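Local structure of invasion protein INVA (Salmonella enterica, 2X49) at residues A[179-184]-A[192-197]; A[198-203]-A[216-221]. The protein takes part in the invasion of intestinal epithelial cells as an inner-membrane protein of the type III secretion export apparatus; this chain is its C-terminal domain. All coordinates share one frame; numbering follows the deposited sequence.

Interaction 1 (A[179-184]-A[192-197]); sequences EVLQRL and RNMKLI
Leu181 meets Met194 and Ile197 in the apolar seam of a helix-loop-helix unit, where helix 174-185 packs against the first turn of helix 194-204. Within the two segments, the end of Met194 touches Leu181 alone. Its methyl, Met194 CE, lies 3.8 Å from Leu181 CD1, while Met194 SD sits 4.0 Å from both Leu181 CD1 and Leu181 CD2, so the sulfur faces the fork of the leucine. The two side chains run at about a right angle. Met194 is bent twice, at chi2 (65°) and chi3 (76°), and the bends carry SD and CE over to the leucine methyls.

One helical turn on, Ile197 offers both of its branches. Its CG2 rests 4.1 Å from Leu181 CD2, and its longer arm ends tip to tip with Leu184, CD1 to CD1 at 4.2 Å. Because side chains rather than backbones meet, the nearest CA atoms, those of Leu181 and Ile197, remain 8.9 Å apart. All four residues are buried, and neighbours flank the seam: Met153 of helix 147-158 touches both Leu181 and Met194, and Met222 lies against Ile197.

Behind this first shell stands the start of helix 194-204. Arg192 is anchored to the earlier helix 27-39 by hydrogen bonds to the carbonyls of Phe36 and Ile37 and by a cation-pi contact with the Phe36 ring. Asn193, centre of an inverse gamma turn, is the N-cap. Its backbone O accepts from Ile197 N, and its side-chain OD1 takes the N-H of Leu196 in a weak capping bond of 3.3 Å, with an N-H...O angle of 156°.

Interaction 2 (A[198-203]-A[216-221]); sequences MEALAL and EHIRGA
Ile218 presses the end of its side chain against Ala200 and Leu201, a small-residue contact between two helices joined by a short connection. The segments 198-203 and 216-221 of helices 194-204 and 211-221 run more nearly antiparallel than parallel, at 132°, with their axes 9.3 Å apart at closest approach. The conformation of the isoleucine decides what it touches. CG1 stands opposite the carbonyl carbon (chi1 -58°), and a second turn at chi2 (-46°) folds CD1 over instead of extending it. That methyl consequently lies on the backbone of the facing helix, 3.7 Å from Ala200 C and equally far from Ala200 CB. Leu201 meets it from beside, crossing Ile218 at about a right angle with CD2 4.0 Å from Ile218 CD1.

Next to this pair two alanines meet methyl to methyl. Ala200 CB and Ala221 CB are 3.3 Å apart, tighter than an ordinary van der Waals contact; Ala200 is buried, Ala221 exposed. Around the contact, Met198 turns to helices 147-158 and 162-169, the His217 ring stacks with that of Trp204, and Arg219 forms a salt bridge with Glu320.

No hydrogen bond passes between the two segments. Their cohesion is therefore carbon against carbon, set by shape: the shortness of the Ala200 side chain and the folded-over Ile218 methyl are compatible with the close approach of the Ala200 and Ile218 CA atoms, 5.9 Å.

Overall arrangement
Followed from the N terminus, the chain runs through three successive helices, 174-185, 194-204 and 211-221. Interaction 1 closes the short link between the first two, with seven residues between its segments, and interaction 2 then closes the twelve residues separating its own segments. The two are in series, neither nesting nor crossing, yet they share helix 194-204, which packs on its predecessor and then on its successor. Their centres lie about 9 Å apart. Ile218 joins them directly, its CG2 packing on both Leu184 and Ile197, while Arg219 lies along Leu184. All three helices thus converge on one continuous apolar patch, a local helical cluster within the domain.

Interaction 1 (A[179-184]-A[192-197])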
loop_
_atom_site.group_PDB
_atom_site.type_symbol
_atom_site.label_atom_id
_atom_site.label_comp_id
_atom_site.label_asym_id
_atom_site.label_seq_id
_atom_site.Cartn_x
_atom_site.Cartn_y
_atom_site.Cartn_z
ATOM N N GLU A 179 8.059 -11.643 -11.054
ATOM C CA GLU A 179 7.959 -10.226 -11.392
ATOM C C GLU A 179 6.560 -9.654 -11.290
ATOM O O GLU A 179 6.317 -8.574 -10.728
ATOM C CB GLU A 179 8.574 -9.902 -12.764
ATOM C CG GLU A 179 10.033 -10.027 -12.737
ATOM C CD GLU A 179 10.668 -10.070 -14.112
ATOM O OE1 GLU A 179 9.940 -9.951 -15.125
ATOM O OE2 GLU A 179 11.914 -10.244 -14.176
ATOM N N VAL A 180 5.605 -10.404 -11.818
ATOM C CA VAL A 180 4.164 -10.064 -11.708
ATOM C C VAL A 180 3.737 -9.908 -10.228
ATOM O O VAL A 180 3.160 -8.911 -9.772
ATOM C CB VAL A 180 3.273 -11.055 -12.420
ATOM C CG1 VAL A 180 1.818 -10.809 -12.092
ATOM C CG2 VAL A 180 3.525 -10.942 -13.921
ATOM N N LEU A 181 4.112 -10.875 -9.451
ATOM C CA LEU A 181 3.721 -10.904 -8.020
ATOM C C LEU A 181 4.317 -9.719 -7.254
ATOM O O LEU A 181 3.639 -9.086 -6.428
ATOM C CB LEU A 181 4.119 -12.251 -7.385
ATOM C CG LEU A 181 3.438 -13.553 -7.891
ATOM C CD1 LEU A 181 3.742 -14.818 -7.028
ATOM C CD2 LEU A 181 1.930 -13.385 -7.957
ATOM N N GLN A 182 5.622 -9.449 -7.479
ATOM C CA GLN A 182 6.294 -8.312 -6.837
ATOM C C GLN A 182 5.625 -6.994 -7.179
ATOM O O GLN A 182 5.476 -6.110 -6.334
ATOM C CB GLN A 182 7.799 -8.228 -7.203
ATOM C CG GLN A 182 8.682 -9.219 -6.606
ATOM C CD GLN A 182 10.089 -9.066 -7.151
ATOM O OE1 GLN A 182 10.267 -8.745 -8.334
ATOM N NE2 GLN A 182 11.103 -9.292 -6.312
ATOM N N ARG A 183 5.238 -6.884 -8.449
ATOM C CA ARG A 183 4.625 -5.649 -8.928
ATOM C C ARG A 183 3.243 -5.439 -8.353
ATOM O O ARG A 183 2.830 -4.321 -8.078
ATOM C CB ARG A 183 4.722 -5.518 -10.448
ATOM C CG ARG A 183 6.163 -5.262 -10.925
ATOM C CD ARG A 183 6.340 -5.376 -12.455
ATOM N NE ARG A 183 7.757 -5.164 -12.852
ATOM C CZ ARG A 183 8.334 -3.973 -12.886
ATOM N NH1 ARG A 183 7.630 -2.897 -12.627
ATOM N NH2 ARG A 183 9.613 -3.844 -13.208
ATOM N N LEU A 184 2.541 -6.530 -8.085
ATOM C CA LEU A 184 1.209 -6.470 -7.412
ATOM C C LEU A 184 1.405 -6.026 -5.948
ATOM O O LEU A 184 0.860 -5.023 -5.512
ATOM C CB LEU A 184 0.469 -7.798 -7.486
ATOM C CG LEU A 184 0.046 -8.197 -8.885
ATOM C CD1 LEU A 184 -0.481 -9.636 -8.813
ATOM C CD2 LEU A 184 -0.973 -7.175 -9.422
ATOM N N ARG A 192 -2.552 -13.468 -1.959
ATOM C CA ARG A 192 -3.159 -14.629 -1.291
ATOM C C ARG A 192 -3.981 -15.530 -2.220
ATOM O O ARG A 192 -3.949 -16.735 -2.097
ATOM C CB ARG A 192 -4.036 -14.212 -0.100
ATOM C CG ARG A 192 -4.641 -15.405 0.598
ATOM C CD ARG A 192 -5.073 -15.079 2.014
ATOM N NE ARG A 192 -3.940 -15.199 2.934
ATOM C CZ ARG A 192 -3.408 -16.344 3.315
ATOM N NH1 ARG A 192 -3.955 -17.482 2.917
ATOM N NH2 ARG A 192 -2.345 -16.366 4.125
ATOM N N ASN A 193 -4.711 -14.896 -3.126
ATOM C CA ASN A 193 -5.567 -15.665 -4.055
ATOM C C ASN A 193 -4.795 -16.081 -5.295
ATOM O O ASN A 193 -5.015 -15.571 -6.400
ATOM C CB ASN A 193 -6.805 -14.886 -4.438
ATOM C CG ASN A 193 -7.890 -15.790 -4.953
ATOM O OD1 ASN A 193 -7.625 -16.939 -5.387
ATOM N ND2 ASN A 193 -9.138 -15.314 -4.870
ATOM N N MET A 194 -3.869 -16.987 -5.059
ATOM C CA MET A 194 -2.928 -17.404 -6.077
ATOM C C MET A 194 -3.648 -18.085 -7.207
ATOM O O MET A 194 -3.256 -17.931 -8.354
ATOM C CB MET A 194 -1.832 -18.294 -5.498
ATOM C CG MET A 194 -0.607 -18.388 -6.412
ATOM S SD MET A 194 0.226 -16.779 -6.591
ATOM C CE MET A 194 1.082 -16.664 -5.015
ATOM N N LYS A 195 -4.733 -18.748 -6.892
ATOM C CA LYS A 195 -5.448 -19.555 -7.911
ATOM C C LYS A 195 -5.995 -18.593 -8.957
ATOM O O LYS A 195 -5.896 -18.786 -10.183
ATOM C CB LYS A 195 -6.582 -20.389 -7.345
ATOM C CG LYS A 195 -7.336 -21.232 -8.407
ATOM C CD LYS A 195 -8.514 -21.954 -7.810
ATOM C CE LYS A 195 -9.274 -22.791 -8.851
ATOM N NZ LYS A 195 -10.538 -23.436 -8.331
ATOM N N LEU A 196 -6.563 -17.520 -8.465
ATOM C CA LEU A 196 -7.147 -16.511 -9.397
ATOM C C LEU A 196 -6.089 -15.777 -10.213
ATOM O O LEU A 196 -6.259 -15.438 -11.395
ATOM C CB LEU A 196 -8.060 -15.549 -8.659
ATOM C CG LEU A 196 -9.353 -16.244 -8.236
ATOM C CD1 LEU A 196 -10.359 -15.198 -7.696
ATOM C CD2 LEU A 196 -9.978 -17.096 -9.356
ATOM N N ILE A 197 -4.951 -15.543 -9.604
ATOM C CA ILE A 197 -3.902 -14.867 -10.254
ATOM C C ILE A 197 -3.420 -15.759 -11.391
ATOM O O ILE A 197 -3.146 -15.284 -12.481
ATOM C CB ILE A 197 -2.759 -14.465 -9.325
ATOM C CG1 ILE A 197 -3.245 -13.343 -8.416
ATOM C CG2 ILE A 197 -1.558 -13.954 -10.080
ATOM C CD1 ILE A 197 -2.291 -13.078 -7.269
#

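Interaction 2 (A[198-203]-A[216-221])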
loop_
_atom_site.group_PDB
_atom_site.type_symbol
_atom_site.label_atom_id
_atom_site.label_comp_id
_atom_site.label_asym_id
_atom_site.label_seq_id
_atom_site.Cartn_x
_atom_site.Cartn_y
_atom_site.Cartn_z
ATOM N N MET A 198 -3.250 -17.015 -11.075
ATOM C CA MET A 198 -2.783 -18.018 -12.074
ATOM C C MET A 198 -3.773 -18.179 -13.199
ATOM O O MET A 198 -3.375 -18.321 -14.373
ATOM C CB MET A 198 -2.396 -19.333 -11.430
ATOM C CG MET A 198 -1.210 -19.254 -10.524
ATOM S SD MET A 198 0.303 -18.947 -11.440
ATOM C CE MET A 198 0.756 -17.358 -10.792
ATOM N N GLU A 199 -5.052 -18.165 -12.880
ATOM C CA GLU A 199 -6.070 -18.266 -13.953
ATOM C C GLU A 199 -5.923 -17.057 -14.902
ATOM O O GLU A 199 -6.042 -17.164 -16.129
ATOM C CB GLU A 199 -7.497 -18.348 -13.408
ATOM C CG GLU A 199 -7.799 -19.669 -12.806
ATOM C CD GLU A 199 -9.164 -19.712 -12.108
ATOM O OE1 GLU A 199 -9.755 -18.610 -11.908
ATOM O OE2 GLU A 199 -9.627 -20.827 -11.761
ATOM N N ALA A 200 -5.628 -15.910 -14.326
ATOM C CA ALA A 200 -5.479 -14.684 -15.136
ATOM C C ALA A 200 -4.202 -14.690 -15.950
ATOM O O ALA A 200 -4.177 -14.266 -17.106
ATOM C CB ALA A 200 -5.577 -13.392 -14.249
ATOM N N LEU A 201 -3.186 -15.323 -15.416
ATOM C CA LEU A 201 -1.928 -15.474 -16.172
ATOM C C LEU A 201 -2.136 -16.440 -17.324
ATOM O O LEU A 201 -1.594 -16.229 -18.422
ATOM C CB LEU A 201 -0.785 -15.933 -15.301
ATOM C CG LEU A 201 -0.192 -14.852 -14.418
ATOM C CD1 LEU A 201 0.653 -15.466 -13.280
ATOM C CD2 LEU A 201 0.635 -13.960 -15.259
ATOM N N ALA A 202 -2.937 -17.487 -17.104
ATOM C CA ALA A 202 -3.150 -18.514 -18.152
ATOM C C ALA A 202 -3.864 -17.881 -19.322
ATOM O O ALA A 202 -3.679 -18.298 -20.494
ATOM C CB ALA A 202 -3.949 -19.715 -17.641
ATOM N N LEU A 203 -4.657 -16.870 -19.009
ATOM C CA LEU A 203 -5.459 -16.125 -20.017
ATOM C C LEU A 203 -4.612 -15.105 -20.768
ATOM O O LEU A 203 -4.686 -14.989 -22.024
ATOM C CB LEU A 203 -6.691 -15.465 -19.377
ATOM C CG LEU A 203 -7.669 -14.716 -20.282
ATOM C CD1 LEU A 203 -8.286 -15.691 -21.297
ATOM C CD2 LEU A 203 -8.761 -13.980 -19.485
ATOM N N GLU A 216 -0.974 -5.021 -15.639
ATOM C CA GLU A 216 -2.205 -4.238 -15.695
ATOM C C GLU A 216 -3.416 -5.158 -15.942
ATOM O O GLU A 216 -4.543 -4.938 -15.442
ATOM C CB GLU A 216 -2.099 -3.114 -16.734
ATOM C CG GLU A 216 -3.012 -1.981 -16.435
ATOM C CD GLU A 216 -2.698 -1.220 -15.121
ATOM O OE1 GLU A 216 -1.609 -1.406 -14.491
ATOM O OE2 GLU A 216 -3.546 -0.390 -14.728
ATOM N N HIS A 217 -3.218 -6.144 -16.816
ATOM C CA HIS A 217 -4.283 -7.075 -17.111
ATOM C C HIS A 217 -4.633 -7.939 -15.902
ATOM O O HIS A 217 -5.803 -8.265 -15.638
ATOM C CB HIS A 217 -3.978 -7.953 -18.334
ATOM C CG HIS A 217 -3.936 -7.205 -19.630
ATOM N ND1 HIS A 217 -5.039 -6.574 -20.165
ATOM C CD2 HIS A 217 -2.937 -7.033 -20.535
ATOM C CE1 HIS A 217 -4.714 -6.001 -21.312
ATOM N NE2 HIS A 217 -3.448 -6.287 -21.571
ATOM N N ILE A 218 -3.592 -8.332 -15.194
ATOM C CA ILE A 218 -3.747 -9.164 -13.987
ATOM C C ILE A 218 -4.532 -8.374 -12.921
ATOM O O ILE A 218 -5.489 -8.861 -12.302
ATOM C CB ILE A 218 -2.425 -9.712 -13.419
ATOM C CG1 ILE A 218 -1.669 -10.544 -14.475
ATOM C CG2 ILE A 218 -2.673 -10.525 -12.167
ATOM C CD1 ILE A 218 -2.524 -11.513 -15.221
ATOM N N ARG A 219 -4.159 -7.117 -12.790
ATOM C CA ARG A 219 -4.852 -6.210 -11.822
ATOM C C ARG A 219 -6.313 -6.195 -12.176
ATOM O O ARG A 219 -7.219 -6.248 -11.343
ATOM C CB ARG A 219 -4.305 -4.794 -11.856
ATOM C CG ARG A 219 -2.992 -4.608 -11.182
ATOM C CD ARG A 219 -2.615 -3.170 -11.221
ATOM N NE ARG A 219 -3.541 -2.282 -10.512
ATOM C CZ ARG A 219 -3.319 -1.811 -9.281
ATOM N NH1 ARG A 219 -2.176 -2.124 -8.629
ATOM N NH2 ARG A 219 -4.225 -1.007 -8.711
ATOM N N GLY A 220 -6.572 -6.089 -13.465
ATOM C CA GLY A 220 -7.975 -6.071 -13.926
ATOM C C GLY A 220 -8.769 -7.334 -13.544
ATOM O O GLY A 220 -9.949 -7.312 -13.157
ATOM N N ALA A 221 -8.103 -8.454 -13.693
ATOM C CA ALA A 221 -8.714 -9.746 -13.398
ATOM C C ALA A 221 -9.036 -9.826 -11.917
ATOM O O ALA A 221 -10.000 -10.444 -11.486
ATOM C CB ALA A 221 -7.803 -10.933 -13.801
#